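Local coordinates for protein subtilase cytotoxin, subunit B (Escherichia coli, PDB 3DWQ) that forms the pentameric B subunit of a bacterial AB5 toxin and binds glycans ending in N-glycolylneuraminic acid, probably docking the toxin on host cells, at residues 76-81 and 93-98. Sequence-based numbering, arbitrary orientation.
Sequences IYYEPG and TSNALV. With NGC (N-glycolyl-alpha-neuraminic acid), chain G.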
ATOM      1  N   ILE C  76     -21.145   5.136  -6.087  1.00 16.66           N
ATOM      2  CA  ILE C  76     -20.687   4.022  -6.900  1.00 16.97           C
ATOM      3  C   ILE C  76     -21.082   4.261  -8.359  1.00 17.01           C
ATOM      4  O   ILE C  76     -22.266   4.356  -8.690  1.00 17.02           O
ATOM      5  CB  ILE C  76     -21.198   2.646  -6.367  1.00 17.00           C
ATOM      6  CG1 ILE C  76     -20.268   2.107  -5.274  1.00 17.59           C
ATOM      7  CG2 ILE C  76     -21.229   1.597  -7.473  1.00 16.93           C
ATOM      8  CD1 ILE C  76     -20.459   2.704  -3.899  1.00 17.93           C
ATOM      9  N   TYR C  77     -20.071   4.393  -9.214  1.00 17.16           N
ATOM     10  CA  TYR C  77     -20.277   4.457 -10.653  1.00 17.24           C
ATOM     11  C   TYR C  77     -20.117   3.045 -11.187  1.00 17.51           C
ATOM     12  O   TYR C  77     -19.176   2.337 -10.810  1.00 17.12           O
ATOM     13  CB  TYR C  77     -19.235   5.348 -11.322  1.00 16.89           C
ATOM     14  CG  TYR C  77     -19.217   6.809 -10.927  1.00 16.63           C
ATOM     15  CD1 TYR C  77     -19.779   7.778 -11.758  1.00 16.00           C
ATOM     16  CD2 TYR C  77     -18.587   7.231  -9.755  1.00 15.96           C
ATOM     17  CE1 TYR C  77     -19.733   9.128 -11.422  1.00 15.98           C
ATOM     18  CE2 TYR C  77     -18.540   8.572  -9.407  1.00 15.96           C
ATOM     19  CZ  TYR C  77     -19.111   9.517 -10.245  1.00 16.23           C
ATOM     20  OH  TYR C  77     -19.064  10.846  -9.900  1.00 16.01           O
ATOM     21  N   TYR C  78     -21.033   2.637 -12.063  1.00 17.96           N
ATOM     22  CA  TYR C  78     -21.049   1.275 -12.586  1.00 18.57           C
ATOM     23  C   TYR C  78     -21.496   1.216 -14.050  1.00 18.94           C
ATOM     24  O   TYR C  78     -22.160   2.129 -14.545  1.00 18.96           O
ATOM     25  CB  TYR C  78     -21.925   0.360 -11.701  1.00 18.60           C
ATOM     26  CG  TYR C  78     -23.414   0.627 -11.804  1.00 18.91           C
ATOM     27  CD1 TYR C  78     -24.223  -0.139 -12.646  1.00 18.89           C
ATOM     28  CD2 TYR C  78     -24.014   1.651 -11.067  1.00 18.95           C
ATOM     29  CE1 TYR C  78     -25.588   0.108 -12.752  1.00 18.95           C
ATOM     30  CE2 TYR C  78     -25.378   1.905 -11.168  1.00 18.81           C
ATOM     31  CZ  TYR C  78     -26.158   1.130 -12.012  1.00 18.91           C
ATOM     32  OH  TYR C  78     -27.508   1.378 -12.114  1.00 19.57           O
ATOM     33  N   GLU C  79     -21.110   0.141 -14.732  1.00 19.54           N
ATOM     34  CA  GLU C  79     -21.587  -0.144 -16.082  1.00 20.34           C
ATOM     35  C   GLU C  79     -22.178  -1.551 -16.114  1.00 20.21           C
ATOM     36  O   GLU C  79     -21.453  -2.529 -15.918  1.00 20.23           O
ATOM     37  CB  GLU C  79     -20.455  -0.012 -17.105  1.00 20.20           C
ATOM     38  CG  GLU C  79     -20.926  -0.015 -18.555  1.00 21.30           C
ATOM     39  CD  GLU C  79     -19.824   0.325 -19.541  1.00 21.57           C
ATOM     40  OE1 GLU C  79     -18.927  -0.512 -19.757  1.00 23.80           O
ATOM     41  OE2 GLU C  79     -19.860   1.432 -20.112  1.00 23.85           O
ATOM     42  N   PRO C  80     -23.506  -1.659 -16.328  1.00 20.36           N
ATOM     43  CA  PRO C  80     -24.146  -2.975 -16.403  1.00 20.45           C
ATOM     44  C   PRO C  80     -23.786  -3.749 -17.672  1.00 20.57           C
ATOM     45  O   PRO C  80     -23.390  -3.150 -18.673  1.00 20.73           O
ATOM     46  CB  PRO C  80     -25.642  -2.644 -16.390  1.00 20.37           C
ATOM     47  CG  PRO C  80     -25.731  -1.259 -16.915  1.00 20.53           C
ATOM     48  CD  PRO C  80     -24.477  -0.560 -16.483  1.00 20.28           C
ATOM     49  N   GLY C  81     -23.917  -5.073 -17.606  1.00 20.72           N
ATOM     50  CA  GLY C  81     -23.738  -5.944 -18.766  1.00 20.78           C
ATOM     51  C   GLY C  81     -22.304  -6.202 -19.188  1.00 20.92           C
ATOM     52  O   GLY C  81     -22.064  -6.702 -20.287  1.00 21.05           O
ATOM     53  N   THR C  93     -22.662 -10.211 -10.073  1.00 18.27           N
ATOM     54  CA  THR C  93     -23.271  -9.164 -10.896  1.00 17.93           C
ATOM     55  C   THR C  93     -22.605  -9.044 -12.268  1.00 17.81           C
ATOM     56  O   THR C  93     -21.496  -9.534 -12.473  1.00 17.93           O
ATOM     57  CB  THR C  93     -23.255  -7.775 -10.176  1.00 17.95           C
ATOM     58  OG1 THR C  93     -23.904  -6.802 -10.997  1.00 17.71           O
ATOM     59  CG2 THR C  93     -21.835  -7.308  -9.888  1.00 17.56           C
ATOM     60  N   SER C  94     -23.303  -8.392 -13.197  1.00 17.67           N
ATOM     61  CA  SER C  94     -22.752  -8.045 -14.506  1.00 17.45           C
ATOM     62  C   SER C  94     -22.160  -6.638 -14.486  1.00 17.22           C
ATOM     63  O   SER C  94     -21.466  -6.232 -15.428  1.00 17.12           O
ATOM     64  CB  SER C  94     -23.833  -8.132 -15.587  1.00 17.51           C
ATOM     65  OG  SER C  94     -24.674  -6.994 -15.563  1.00 17.47           O
ATOM     66  N   ASN C  95     -22.447  -5.898 -13.413  1.00 17.04           N
ATOM     67  CA  ASN C  95     -21.941  -4.539 -13.245  1.00 16.92           C
ATOM     68  C   ASN C  95     -20.434  -4.494 -13.034  1.00 16.79           C
ATOM     69  O   ASN C  95     -19.889  -5.213 -12.193  1.00 16.81           O
ATOM     70  CB  ASN C  95     -22.638  -3.827 -12.077  1.00 16.90           C
ATOM     71  CG  ASN C  95     -24.140  -3.688 -12.276  1.00 16.92           C
ATOM     72  OD1 ASN C  95     -24.648  -3.764 -13.395  1.00 16.53           O
ATOM     73  ND2 ASN C  95     -24.857  -3.477 -11.180  1.00 17.28           N
ATOM     74  N   ALA C  96     -19.769  -3.655 -13.821  1.00 16.70           N
ATOM     75  CA  ALA C  96     -18.381  -3.311 -13.581  1.00 16.56           C
ATOM     76  C   ALA C  96     -18.348  -2.045 -12.745  1.00 16.49           C
ATOM     77  O   ALA C  96     -19.139  -1.127 -12.975  1.00 16.44           O
ATOM     78  CB  ALA C  96     -17.641  -3.100 -14.892  1.00 16.64           C
ATOM     79  N   LEU C  97     -17.454  -2.010 -11.758  1.00 16.39           N
ATOM     80  CA  LEU C  97     -17.183  -0.781 -11.015  1.00 16.19           C
ATOM     81  C   LEU C  97     -16.283   0.091 -11.876  1.00 16.02           C
ATOM     82  O   LEU C  97     -15.248  -0.368 -12.359  1.00 16.20           O
ATOM     83  CB  LEU C  97     -16.522  -1.081  -9.664  1.00 16.13           C
ATOM     84  CG  LEU C  97     -16.289   0.092  -8.701  1.00 16.19           C
ATOM     85  CD1 LEU C  97     -17.599   0.758  -8.282  1.00 15.26           C
ATOM     86  CD2 LEU C  97     -15.509  -0.379  -7.473  1.00 16.06           C
ATOM     87  N   VAL C  98     -16.695   1.339 -12.082  1.00 16.04           N
ATOM     88  CA  VAL C  98     -16.017   2.237 -13.027  1.00 15.91           C
ATOM     89  C   VAL C  98     -15.625   3.577 -12.397  1.00 15.80           C
ATOM     90  O   VAL C  98     -14.986   4.414 -13.039  1.00 15.87           O
ATOM     91  CB  VAL C  98     -16.845   2.442 -14.344  1.00 15.93           C
ATOM     92  CG1 VAL C  98     -17.324   1.106 -14.888  1.00 16.00           C
ATOM     93  CG2 VAL C  98     -18.035   3.375 -14.134  1.00 15.75           C
TER
HETATM   94  O9  NGC G   3     -31.795   4.571  -5.630  1.00 32.49           O
HETATM   95  C9  NGC G   3     -31.349   4.025  -6.878  1.00 33.37           C
HETATM   96  C8  NGC G   3     -30.531   5.051  -7.666  1.00 34.17           C
HETATM   97  O8  NGC G   3     -29.879   5.938  -6.746  1.00 33.81           O
HETATM   98  C7  NGC G   3     -31.442   5.818  -8.633  1.00 34.48           C
HETATM   99  O7  NGC G   3     -31.918   4.956  -9.673  1.00 35.13           O
HETATM  100  C6  NGC G   3     -30.879   7.109  -9.253  1.00 35.47           C
HETATM  101  O6  NGC G   3     -30.699   8.077  -8.198  1.00 35.89           O
HETATM  102  C2  NGC G   3     -29.521   8.838  -8.422  1.00 36.85           C
HETATM  103  C1  NGC G   3     -28.403   8.787  -7.429  1.00 35.82           C
HETATM  104  O1B NGC G   3     -28.476   8.004  -6.459  1.00 34.76           O
HETATM  105  O1A NGC G   3     -27.414   9.528  -7.631  1.00 34.52           O
HETATM  106  C3  NGC G   3     -29.353   9.563  -9.752  1.00 36.13           C
HETATM  107  C4  NGC G   3     -29.405   8.455 -10.808  1.00 35.62           C
HETATM  108  O4  NGC G   3     -28.235   8.490 -11.628  1.00 34.99           O
HETATM  109  C5  NGC G   3     -29.579   7.090 -10.095  1.00 35.22           C
HETATM  110  N5  NGC G   3     -29.455   5.976 -11.047  1.00 34.83           N
HETATM  111  C10 NGC G   3     -30.184   5.649 -12.118  1.00 34.94           C
HETATM  112  O10 NGC G   3     -31.167   6.262 -12.506  1.00 35.39           O
HETATM  113  C11 NGC G   3     -29.694   4.417 -12.824  1.00 34.53           C
HETATM  114  O11 NGC G   3     -28.380   4.035 -12.395  1.00 34.03           O
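Glu79 O accepts a hydrogen bond from Ala96 N (2.9 Å), and the CA-H of Asn95, in the loop just before that strand, also approaches it, while Glu79 N returns a bond to Ala96 O. This is the antiparallel pairing of strands 73-79 and 96-102 in the OB-fold of an AB5 toxin B subunit. Glu79 and Ala96 form the hydrogen-bonded pair, Tyr78 and Leu97 the non-hydrogen-bonded one, and Val98 N to Tyr77 O (3.0 Å) carries the ladder on. Leu97 CD1 meets Ile76 CG2 at 3.8 Å, the two side chains crossing at about a right angle on the side covered by strand 27-35. Val98 lies along one face of strand 76-79, CG2 against Tyr77 CB and CG1 more loosely by Glu79 CB; the carboxylate of Glu79 goes elsewhere, to Arg7, Arg114 and Trp53. Tyr78 and Asn95 run side by side, ring and amide planes 42° apart, with Asn95 CG 3.6 Å from Tyr78 CD1; Asn95 ND2 is tied to Ser43 O. Tyr78, its CG between backbone N and carbonyl carbon (chi1 71°), sends its hydroxyl to the sugar, which Ser12 and Gln36 also bind: Tyr78 OH hydrogen-bonds O11, the glycolyl hydroxyl of N-glycolylneuraminic acid, at 2.8 Å.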